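Local coordinates for protein putative prolyl-tRNA synthetase (Leishmania major, PDB 5XIL) that probably attaches L-proline to its cognate tRNA at the expense of ATP, as a class II aminoacyl-tRNA synthetase, at residues Lys199-Glu203 and Met441-Asn445; Arg331-Arg335 and Asn345-Val349; Gly351-Glu357 and Leu368-Arg373; Leu432-Cys438 and Ala502-Phe508. All coordinates share one frame; numbering follows the deposited sequence.

Interaction 1. Residues Lys199-Glu203 and Met441-Asn445. With ZN (zinc ion), chain B.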
# COMPACT_ATOMS: atom_id res chain seq x y z
N LYS A 199 18.83 -20.23 -10.73
CA LYS A 199 18.34 -21.55 -10.59
C LYS A 199 18.96 -22.45 -11.69
O LYS A 199 19.29 -21.97 -12.79
CB LYS A 199 16.83 -21.63 -10.66
CG LYS A 199 16.09 -20.95 -9.51
CD LYS A 199 16.25 -21.70 -8.22
CE LYS A 199 15.10 -21.32 -7.30
NZ LYS A 199 15.28 -21.94 -5.96
N THR A 200 19.18 -23.71 -11.37
CA THR A 200 19.50 -24.68 -12.46
C THR A 200 18.34 -24.80 -13.44
O THR A 200 17.14 -24.47 -13.16
CB THR A 200 19.81 -26.09 -11.89
OG1 THR A 200 18.62 -26.62 -11.30
CG2 THR A 200 20.93 -26.04 -10.89
N GLU A 201 18.64 -25.38 -14.61
CA GLU A 201 17.56 -25.74 -15.57
C GLU A 201 16.43 -26.50 -14.93
O GLU A 201 15.25 -26.21 -15.17
CB GLU A 201 18.14 -26.56 -16.74
CG GLU A 201 18.85 -25.73 -17.77
CD GLU A 201 17.94 -24.79 -18.54
OE1 GLU A 201 16.84 -25.17 -18.99
OE2 GLU A 201 18.36 -23.65 -18.74
N LYS A 202 16.76 -27.48 -14.09
CA LYS A 202 15.75 -28.30 -13.42
C LYS A 202 14.85 -27.43 -12.49
O LYS A 202 13.67 -27.61 -12.36
CB LYS A 202 16.45 -29.40 -12.56
CG LYS A 202 15.46 -30.31 -11.79
CD LYS A 202 16.19 -31.42 -11.05
CE LYS A 202 15.26 -32.41 -10.32
NZ LYS A 202 15.89 -33.62 -9.59
N GLU A 203 15.44 -26.46 -11.84
CA GLU A 203 14.69 -25.74 -10.79
C GLU A 203 14.09 -24.40 -11.21
O GLU A 203 13.41 -23.76 -10.43
CB GLU A 203 15.63 -25.49 -9.58
CG GLU A 203 16.03 -26.78 -8.90
CD GLU A 203 14.92 -27.45 -8.13
OE1 GLU A 203 14.06 -26.77 -7.56
OE2 GLU A 203 15.02 -28.67 -7.99
N MET A 441 22.13 -31.97 -15.97
CA MET A 441 20.93 -32.28 -15.18
C MET A 441 20.91 -33.66 -14.58
O MET A 441 20.40 -33.87 -13.45
CB MET A 441 19.66 -32.11 -16.03
CG MET A 441 18.41 -31.97 -15.22
SD MET A 441 16.99 -31.72 -16.28
CE MET A 441 17.21 -30.01 -16.73
N GLU A 442 21.42 -34.63 -15.32
CA GLU A 442 21.49 -36.00 -14.84
C GLU A 442 22.22 -36.11 -13.47
O GLU A 442 21.85 -36.88 -12.59
CB GLU A 442 22.25 -36.84 -15.89
CG GLU A 442 21.66 -36.71 -17.29
CD GLU A 442 22.42 -35.72 -18.18
OE1 GLU A 442 23.26 -36.19 -18.98
OE2 GLU A 442 22.16 -34.50 -18.12
N CYS A 443 23.29 -35.33 -13.34
CA CYS A 443 24.13 -35.35 -12.14
C CYS A 443 23.39 -34.74 -10.96
O CYS A 443 23.41 -35.29 -9.86
CB CYS A 443 25.43 -34.63 -12.37
SG CYS A 443 26.53 -35.42 -13.65
N GLU A 444 22.71 -33.63 -11.21
CA GLU A 444 21.79 -33.03 -10.20
C GLU A 444 20.75 -34.00 -9.73
O GLU A 444 20.44 -34.11 -8.51
CB GLU A 444 21.15 -31.77 -10.80
CG GLU A 444 20.15 -31.07 -9.96
CD GLU A 444 19.74 -29.74 -10.61
OE1 GLU A 444 20.17 -29.43 -11.78
OE2 GLU A 444 19.00 -28.98 -9.92
N ASN A 445 20.17 -34.73 -10.66
CA ASN A 445 19.17 -35.73 -10.32
C ASN A 445 19.75 -36.88 -9.45
O ASN A 445 19.12 -37.38 -8.53
CB ASN A 445 18.62 -36.30 -11.64
CG ASN A 445 17.51 -35.45 -12.23
OD1 ASN A 445 16.79 -34.77 -11.53
ND2 ASN A 445 17.34 -35.51 -13.53
ZN ZN B . 28.45 -34.36 -13.56
O HOH W 1 19.36 -28.92 -14.21
O HOH W 2 17.53 -32.29 -8.00
O HOH W 3 17.57 -29.81 -7.80

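Interaction 2. Residues Arg331-Arg335 and Asn345-Val349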
# COMPACT_ATOMS: atom_id res chain seq x y z
N ARG A 331 6.53 3.29 22.85
CA ARG A 331 5.32 3.29 23.61
C ARG A 331 5.54 2.85 25.02
O ARG A 331 6.56 2.25 25.31
CB ARG A 331 4.28 2.46 22.91
CG ARG A 331 4.50 1.04 22.78
CD ARG A 331 3.13 0.40 22.51
NE ARG A 331 2.41 0.33 23.78
CZ ARG A 331 1.26 -0.29 23.96
NH1 ARG A 331 0.66 -0.92 22.94
NH2 ARG A 331 0.71 -0.27 25.18
N CYS A 332 4.57 3.15 25.91
CA CYS A 332 4.57 2.65 27.26
C CYS A 332 3.69 1.44 27.56
O CYS A 332 2.70 1.24 26.94
CB CYS A 332 4.13 3.77 28.20
SG CYS A 332 5.18 5.17 28.04
N ASP A 333 4.09 0.63 28.51
CA ASP A 333 3.23 -0.40 29.03
C ASP A 333 2.98 -0.06 30.51
O ASP A 333 3.82 -0.35 31.37
CB ASP A 333 3.81 -1.78 28.88
CG ASP A 333 2.78 -2.87 29.15
OD1 ASP A 333 1.79 -2.58 29.86
OD2 ASP A 333 2.92 -4.00 28.63
N LEU A 334 1.87 0.61 30.77
CA LEU A 334 1.50 1.02 32.15
C LEU A 334 0.38 0.15 32.75
O LEU A 334 -0.33 0.58 33.67
CB LEU A 334 1.07 2.48 32.15
CG LEU A 334 2.03 3.43 31.42
CD1 LEU A 334 1.44 4.81 31.33
CD2 LEU A 334 3.39 3.49 32.04
N ARG A 335 0.26 -1.08 32.28
CA ARG A 335 -0.64 -2.06 32.93
C ARG A 335 -0.15 -2.50 34.30
O ARG A 335 0.50 -3.52 34.44
CB ARG A 335 -0.79 -3.25 31.98
CG ARG A 335 -1.47 -2.85 30.67
CD ARG A 335 -1.67 -3.99 29.67
NE ARG A 335 -0.38 -4.52 29.28
CZ ARG A 335 -0.19 -5.54 28.44
NH1 ARG A 335 -1.23 -6.16 27.89
NH2 ARG A 335 1.06 -5.95 28.15
N ASN A 345 8.40 -9.85 30.10
CA ASN A 345 8.30 -11.13 29.36
C ASN A 345 7.46 -11.01 28.08
O ASN A 345 7.86 -11.52 26.99
CB ASN A 345 7.71 -12.25 30.23
CG ASN A 345 7.45 -13.53 29.41
OD1 ASN A 345 8.40 -14.30 29.08
ND2 ASN A 345 6.23 -13.74 29.04
N HIS A 346 6.30 -10.38 28.22
CA HIS A 346 5.38 -10.15 27.16
C HIS A 346 6.05 -9.48 25.95
O HIS A 346 5.91 -9.91 24.82
CB HIS A 346 4.22 -9.28 27.66
CG HIS A 346 3.29 -8.81 26.58
ND1 HIS A 346 2.29 -9.61 26.04
CD2 HIS A 346 3.16 -7.60 25.97
CE1 HIS A 346 1.63 -8.93 25.14
NE2 HIS A 346 2.12 -7.71 25.09
N TRP A 347 6.75 -8.38 26.20
CA TRP A 347 7.49 -7.67 25.13
C TRP A 347 8.75 -8.39 24.67
O TRP A 347 9.16 -8.22 23.51
CB TRP A 347 7.81 -6.23 25.58
CG TRP A 347 6.49 -5.43 25.77
CD1 TRP A 347 5.86 -5.09 26.96
CD2 TRP A 347 5.59 -5.01 24.73
NE1 TRP A 347 4.70 -4.47 26.70
CE2 TRP A 347 4.49 -4.39 25.35
CE3 TRP A 347 5.65 -5.03 23.34
CZ2 TRP A 347 3.43 -3.83 24.63
CZ3 TRP A 347 4.58 -4.44 22.60
CH2 TRP A 347 3.50 -3.87 23.25
N GLU A 348 9.37 -9.17 25.55
CA GLU A 348 10.47 -10.04 25.16
C GLU A 348 10.01 -11.04 24.14
O GLU A 348 10.68 -11.26 23.12
CB GLU A 348 11.02 -10.80 26.37
CG GLU A 348 12.22 -11.68 26.05
CD GLU A 348 12.97 -12.06 27.30
OE1 GLU A 348 12.58 -13.03 27.98
OE2 GLU A 348 13.94 -11.35 27.63
N VAL A 349 8.88 -11.66 24.42
CA VAL A 349 8.38 -12.66 23.52
C VAL A 349 8.01 -12.09 22.14
O VAL A 349 8.14 -12.74 21.09
CB VAL A 349 7.20 -13.40 24.15
CG1 VAL A 349 6.59 -14.35 23.13
CG2 VAL A 349 7.70 -14.18 25.39

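Interaction 3. Residues Gly351-Glu357 and Leu368-Arg373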
# COMPACT_ATOMS: atom_id res chain seq x y z
N GLY A 351 9.50 -9.55 20.88
CA GLY A 351 10.72 -9.18 20.23
C GLY A 351 10.96 -7.71 20.05
O GLY A 351 11.74 -7.34 19.17
N VAL A 352 10.37 -6.87 20.90
CA VAL A 352 10.60 -5.44 20.83
C VAL A 352 12.08 -5.20 20.92
O VAL A 352 12.67 -5.78 21.77
CB VAL A 352 9.99 -4.64 21.98
CG1 VAL A 352 10.18 -3.16 21.66
CG2 VAL A 352 8.55 -4.98 22.11
N PRO A 353 12.68 -4.49 19.98
CA PRO A 353 14.13 -4.36 19.97
C PRO A 353 14.77 -3.81 21.30
O PRO A 353 15.84 -4.29 21.70
CB PRO A 353 14.34 -3.38 18.84
CG PRO A 353 13.30 -3.69 17.84
CD PRO A 353 12.13 -4.10 18.67
N LEU A 354 14.13 -2.81 21.91
CA LEU A 354 14.72 -2.16 23.10
C LEU A 354 13.67 -2.03 24.16
O LEU A 354 12.48 -1.71 23.87
CB LEU A 354 15.23 -0.78 22.75
CG LEU A 354 16.39 -0.63 21.79
CD1 LEU A 354 16.70 0.81 21.46
CD2 LEU A 354 17.59 -1.41 22.28
N ARG A 355 14.05 -2.29 25.40
CA ARG A 355 13.19 -2.06 26.49
C ARG A 355 13.87 -1.01 27.43
O ARG A 355 15.04 -1.15 27.73
CB ARG A 355 12.98 -3.29 27.30
CG ARG A 355 12.28 -2.99 28.64
CD ARG A 355 12.03 -4.24 29.46
NE ARG A 355 13.22 -4.85 30.05
CZ ARG A 355 13.58 -6.11 29.87
NH1 ARG A 355 12.92 -6.91 29.01
NH2 ARG A 355 14.66 -6.58 30.50
N VAL A 356 13.12 0.01 27.81
CA VAL A 356 13.56 1.06 28.74
C VAL A 356 12.83 0.78 30.04
O VAL A 356 11.63 0.73 30.05
CB VAL A 356 13.25 2.50 28.27
CG1 VAL A 356 13.53 3.48 29.43
CG2 VAL A 356 14.01 2.91 27.07
N GLU A 357 13.59 0.57 31.10
CA GLU A 357 13.08 0.34 32.42
C GLU A 357 13.31 1.66 33.18
O GLU A 357 14.45 2.10 33.27
CB GLU A 357 13.88 -0.80 33.07
CG GLU A 357 13.99 -2.05 32.22
CD GLU A 357 14.98 -3.11 32.71
OE1 GLU A 357 15.49 -2.98 33.86
OE2 GLU A 357 15.24 -4.10 31.97
N LEU A 368 18.67 6.38 31.47
CA LEU A 368 17.69 5.31 31.16
C LEU A 368 18.39 3.99 31.14
O LEU A 368 19.43 3.87 30.54
CB LEU A 368 17.12 5.59 29.76
CG LEU A 368 16.51 6.98 29.55
CD1 LEU A 368 15.98 7.10 28.15
CD2 LEU A 368 15.42 7.23 30.60
N ALA A 369 17.81 2.99 31.77
CA ALA A 369 18.32 1.66 31.69
C ALA A 369 17.67 0.96 30.48
O ALA A 369 16.47 0.79 30.46
CB ALA A 369 17.95 0.89 32.93
N VAL A 370 18.48 0.52 29.55
CA VAL A 370 18.02 0.02 28.26
C VAL A 370 18.49 -1.41 28.14
O VAL A 370 19.65 -1.68 28.31
CB VAL A 370 18.58 0.84 27.11
CG1 VAL A 370 18.08 0.29 25.76
CG2 VAL A 370 18.19 2.27 27.26
N ALA A 371 17.56 -2.31 27.92
CA ALA A 371 17.86 -3.70 27.73
C ALA A 371 17.69 -3.99 26.23
O ALA A 371 16.58 -3.74 25.70
CB ALA A 371 16.82 -4.50 28.50
N VAL A 372 18.75 -4.48 25.58
CA VAL A 372 18.74 -4.81 24.15
C VAL A 372 18.30 -6.26 23.94
O VAL A 372 18.90 -7.21 24.48
CB VAL A 372 20.14 -4.65 23.56
CG1 VAL A 372 20.14 -4.86 22.10
CG2 VAL A 372 20.68 -3.28 23.90
N ARG A 373 17.18 -6.45 23.24
CA ARG A 373 16.58 -7.74 23.11
C ARG A 373 17.47 -8.81 22.39
O ARG A 373 17.56 -9.97 22.87
CB ARG A 373 15.25 -7.63 22.39
CG ARG A 373 14.54 -8.97 22.11
CD ARG A 373 14.12 -9.75 23.31
NE ARG A 373 13.48 -10.99 22.93
CZ ARG A 373 14.10 -12.12 22.65
NH1 ARG A 373 15.43 -12.25 22.81
NH2 ARG A 373 13.38 -13.13 22.26

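Interaction 4. Residues Leu432-Cys438 and Ala502-Phe508. With ZN (zinc ion), chain B.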
# COMPACT_ATOMS: atom_id res chain seq x y z
N LEU A 432 24.18 -26.47 4.57
CA LEU A 432 24.07 -26.42 3.12
C LEU A 432 25.41 -26.76 2.59
O LEU A 432 26.45 -26.71 3.32
CB LEU A 432 23.64 -25.06 2.61
CG LEU A 432 22.39 -24.45 3.20
CD1 LEU A 432 22.02 -23.15 2.50
CD2 LEU A 432 21.27 -25.43 3.19
N ILE A 433 25.44 -27.07 1.29
CA ILE A 433 26.67 -27.56 0.69
C ILE A 433 26.96 -26.83 -0.58
O ILE A 433 26.08 -26.69 -1.44
CB ILE A 433 26.52 -29.07 0.36
CG1 ILE A 433 26.45 -29.90 1.66
CG2 ILE A 433 27.71 -29.54 -0.49
CD1 ILE A 433 26.01 -31.36 1.46
N LEU A 434 28.17 -26.35 -0.72
CA LEU A 434 28.68 -25.89 -2.01
C LEU A 434 29.57 -26.96 -2.57
O LEU A 434 30.52 -27.38 -1.92
CB LEU A 434 29.50 -24.61 -1.81
CG LEU A 434 28.81 -23.31 -1.85
CD1 LEU A 434 29.86 -22.25 -1.49
CD2 LEU A 434 28.22 -23.04 -3.24
N ALA A 435 29.23 -27.47 -3.74
CA ALA A 435 29.93 -28.59 -4.32
C ALA A 435 30.19 -28.33 -5.81
O ALA A 435 29.44 -27.56 -6.46
CB ALA A 435 29.08 -29.85 -4.17
N PRO A 436 31.24 -28.97 -6.37
CA PRO A 436 31.59 -28.83 -7.80
C PRO A 436 30.59 -29.58 -8.60
O PRO A 436 30.18 -30.68 -8.20
CB PRO A 436 32.95 -29.52 -7.93
CG PRO A 436 33.47 -29.62 -6.52
CD PRO A 436 32.28 -29.70 -5.61
N TRP A 437 30.17 -29.00 -9.72
CA TRP A 437 29.12 -29.63 -10.57
C TRP A 437 29.51 -29.43 -12.05
O TRP A 437 30.07 -28.39 -12.39
CB TRP A 437 27.81 -28.94 -10.30
CG TRP A 437 26.62 -29.44 -11.05
CD1 TRP A 437 26.30 -30.75 -11.34
CD2 TRP A 437 25.60 -28.65 -11.64
NE1 TRP A 437 25.11 -30.81 -12.05
CE2 TRP A 437 24.67 -29.54 -12.25
CE3 TRP A 437 25.40 -27.30 -11.76
CZ2 TRP A 437 23.53 -29.10 -12.89
CZ3 TRP A 437 24.28 -26.88 -12.37
CH2 TRP A 437 23.35 -27.76 -12.95
N CYS A 438 29.32 -30.44 -12.91
CA CYS A 438 29.70 -30.25 -14.34
C CYS A 438 28.63 -29.48 -15.10
O CYS A 438 28.88 -28.97 -16.20
CB CYS A 438 29.93 -31.62 -15.04
SG CYS A 438 28.47 -32.64 -15.10
N ALA A 502 34.23 -30.50 -13.09
CA ALA A 502 33.21 -29.52 -12.77
C ALA A 502 33.46 -28.21 -13.54
O ALA A 502 34.62 -27.82 -13.84
CB ALA A 502 33.23 -29.25 -11.28
N THR A 503 32.38 -27.50 -13.80
CA THR A 503 32.45 -26.17 -14.36
C THR A 503 32.01 -25.06 -13.45
O THR A 503 32.25 -23.89 -13.75
CB THR A 503 31.57 -26.09 -15.64
OG1 THR A 503 30.21 -26.41 -15.33
CG2 THR A 503 32.09 -27.15 -16.65
N THR A 504 31.33 -25.38 -12.35
CA THR A 504 30.92 -24.29 -11.42
C THR A 504 30.80 -24.92 -10.04
O THR A 504 30.79 -26.14 -9.93
CB THR A 504 29.58 -23.72 -11.91
OG1 THR A 504 29.20 -22.57 -11.14
CG2 THR A 504 28.49 -24.73 -11.87
N TRP A 505 30.64 -24.10 -9.00
CA TRP A 505 30.15 -24.59 -7.70
C TRP A 505 28.68 -24.34 -7.65
O TRP A 505 28.23 -23.34 -8.16
CB TRP A 505 30.83 -23.83 -6.56
CG TRP A 505 32.31 -24.06 -6.48
CD1 TRP A 505 33.29 -23.40 -7.15
CD2 TRP A 505 32.98 -25.00 -5.63
NE1 TRP A 505 34.52 -23.86 -6.77
CE2 TRP A 505 34.37 -24.84 -5.85
CE3 TRP A 505 32.54 -25.95 -4.74
CZ2 TRP A 505 35.33 -25.59 -5.17
CZ3 TRP A 505 33.46 -26.72 -4.10
CH2 TRP A 505 34.88 -26.53 -4.31
N VAL A 506 27.91 -25.23 -7.07
CA VAL A 506 26.47 -24.97 -6.93
C VAL A 506 26.12 -25.25 -5.46
O VAL A 506 26.81 -26.01 -4.79
CB VAL A 506 25.64 -25.87 -7.89
CG1 VAL A 506 25.82 -27.31 -7.60
CG2 VAL A 506 24.11 -25.58 -7.86
N LEU A 507 25.14 -24.53 -4.96
CA LEU A 507 24.64 -24.70 -3.62
C LEU A 507 23.52 -25.70 -3.58
O LEU A 507 22.50 -25.50 -4.28
CB LEU A 507 24.18 -23.31 -3.14
CG LEU A 507 23.65 -23.20 -1.74
CD1 LEU A 507 24.77 -23.41 -0.75
CD2 LEU A 507 23.02 -21.81 -1.60
N PHE A 508 23.73 -26.76 -2.77
CA PHE A 508 22.79 -27.84 -2.54
C PHE A 508 22.30 -27.80 -1.09
O PHE A 508 23.00 -27.29 -0.21
CB PHE A 508 23.42 -29.16 -2.65
CG PHE A 508 23.83 -29.59 -4.04
CD1 PHE A 508 22.95 -30.30 -4.82
CD2 PHE A 508 25.09 -29.43 -4.45
CE1 PHE A 508 23.36 -30.80 -6.08
CE2 PHE A 508 25.51 -29.91 -5.70
CZ PHE A 508 24.65 -30.57 -6.50
ZN ZN B . 28.45 -34.36 -13.56

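Interaction 1. Residues Lys199-Glu203 and Met441-Asn445
Thr200 and Glu444 approach from opposite directions at the packed end of this contact, where the loop after strand 195-198 nears the first turn of helix 441-455. The Thr200 hydroxyl donates to the carboxylate, OG1 to Glu444 OE2 at 2.8 Å, using the syn lone pair of that oxygen. Glu444 is long enough to span from helix to loop: with CG anti to N (chi1 177°) the straight chain lays its carboxylate against the Thr200 hydroxyl. Both residues are buried, and Thr476 hydrogen-bonds to Thr200 OG1 and Glu444 OE2 alike. Thr200 OG1 also accepts from Glu203 N at 3.2 Å, an ST motif that holds the loop's turn. The indole of Trp437 packs against both side chains.

Towards solvent the contact loosens. The methyl of Met441, CE, rests 3.6 Å from Glu201 CB, a small apolar touch near the solvent-exposed side. Lys202 runs out straight across Glu444 and brings NZ to Asn445 OD1; the modelled separation is very short, so its exact length is doubtful. Waters also bridge the two segments: one links Lys202 N to Glu444 OE1, lying 2.6 Å from that oxygen, and another joins Glu203 OE2 to Glu444 OE2.

Glu203 OE2 and Glu444 OE2 stand 4.4 Å apart, a like-charge pair probably eased by the shared water and by Lys475, which salt-bridges Glu203. Cys443, next to Glu444, binds the zinc ion through SG at 2.2 Å. The buried carboxylate, gripped by hydroxyls and waters, thus ties the catalytic-core loop to the zinc-bearing helix of the C-terminal domain.

Interaction 2. Residues Arg331-Arg335 and Asn345-Val349
Asp333 and Trp347 are the closest backbone points here, their CA atoms 9.3 Å apart: strand 330-332 ends and runs into a loop, while 345-349 is a regular turn of helix 340-350. Side chains must therefore bridge the gap. Trp347 spans it, its indole NE1 donating to Asp333 OD2 at 2.7 Å and 163°. The carboxylate lies close to the indole plane at the ring's edge but is turned almost perpendicular to it (88°), and OD2 offers its anti lone pair.

The syn side of the same oxygen is taken by Arg335 NH2, also at 2.7 Å, while Arg335 NE pairs with OD1; this side-on, two-nitrogen grip is a salt bridge. Arg335 N adds an Asx turn by donating to OD1. From there Arg335 NH2 sits over a face of the His346 ring, 3.4 Å from CD2, whereas the imidazole meets the guanidinium at its edge. The edge of the indole's benzo ring, CZ2, lies over the centre of the Arg331 guanidinium face, the planes 59° apart; Arg331 NH2 bonds to Cys332 O.

Aspartate fits because both its oxygens are used twice. This would favour its charged form and hold the carboxylate's rotation, giving the buried indole N-H a fixed, probably negatively charged acceptor that joins strand to helix in the anticodon-binding domain.

Interaction 3. Residues Gly351-Glu357 and Leu368-Arg373
Leu354 and Val372 stand side by side and point the same way from neighbouring antiparallel strands, Leu354 CD2 lying 4.0 Å from Val372 CG2. The same methyl slants across to Val370 CG1 at 3.9 Å, so one leucine branch bridges two valines. Leu354 CG lies opposite the carbonyl carbon (chi1 -65°), which swings the branch over the partner strand. Val356 continues this apolar face, meeting Val370 through CG2 and Leu368 through CG1. Branched aliphatic residues fit here because Leu394 and Leu395 of helix 387-412 pack on Leu354.

The other face carries a salt bridge laid over alanine. Arg355 arches over Ala371, whose CB lies 3.6 Å from NH2 beneath one guanidinium face; alanine is small enough to let the arginine bend across it. NE and NH2 then grip a single oxygen, Glu357 OE2, which lies in the guanidinium plane, each at 2.9 Å. Glu357 OE1 has a second partner in Arg378, and Phe344 makes a cation-pi contact with Arg355.

Backbone bonds hold the pairing: Arg355 and Ala371 exchange two, Glu357 N donates to Ala369 O, and Arg373 N reaches Pro353 O at 3.0 Å. Gly351, at positive phi, closes the preceding helix in a Schellman motif, while the Arg373 guanidinium returns to Glu348 O. Strands 354-358 and 367-372 are adjacent antiparallel members of the mixed five-stranded sheet, with helices packed about it, of the alpha/beta anticodon-binding domain of class IIa synthetases.

Interaction 4. Residues Leu432-Cys438 and Ala502-Phe508
Trp437 O is gripped by two backbone amides, Thr503 N at 2.8 Å and Thr504 N at 3.3 Å. Two residues thus face one, a classic beta bulge, and it falls at the entry of strand 504-509 opposite the end of strand 432-437. Beyond it the antiparallel ladder is regular, with reciprocal bonds at Ala435 and Val506 and at Ile433 and Phe508, the shortest being Phe508 N to Ile433 O at 2.7 Å.

Proline at 436 suits a non-hydrogen-bonded pair, since its missing N-H costs the ladder nothing. Its ring lies alongside Trp505 and sets CG over the six-membered ring, 4.2 Å from the centroid and 26° off the normal, a CH-pi contact. Leu434 O approaches the edge of that indole, whose NE1 bonds to Glu486 O. Pro436 CB also presses on Ala502 CB at 3.4 Å, closer than usual, a tight spot occupied by the small methyl of alanine. Leu434 and Leu507 extend this face.

Trp437 turns to the opposite face. With CG away from its backbone N (chi1 -179°), the indole lies beside Thr504 and slants across Val506, CB to Val506 CG1 3.7 Å, while NE1 donates to Ala440 O. Ala435 CB, small and apolar, lies 3.9 Å from Phe508 CE2, and Phe423 meets the Phe508 ring edge-to-face.

Cys438, just past the strand, binds the zinc ion with SG, joined by Cys443, Cys493 and one further ligand atom. A paired strand delivering a cysteine to zinc is in keeping with the zinc-binding C-terminal domain of archaeal/eukaryotic-type prolyl-tRNA synthetases.

Overall arrangement
The four contacts form two groups on opposite sides of the chain's centre. Interactions 2 and 3, with centres about 10 Å apart, lie in the anticodon-binding domain and reach the same five-stranded sheet; they come in series, helix 340-350 followed, after a short turn, by strand 354-358. Interactions 1 and 4, centres about 11 Å apart, touch and share the zinc ion, strand 432-437 leading into helix 441-455. Their segments alternate along the chain, and interaction 1 encloses 2 and 3 in sequence. Some 43 to 49 Å separates the centres of the two groups. The C-terminal domain thus folds back onto the catalytic core, with the anticodon-binding domain on the other side of the chain's centre.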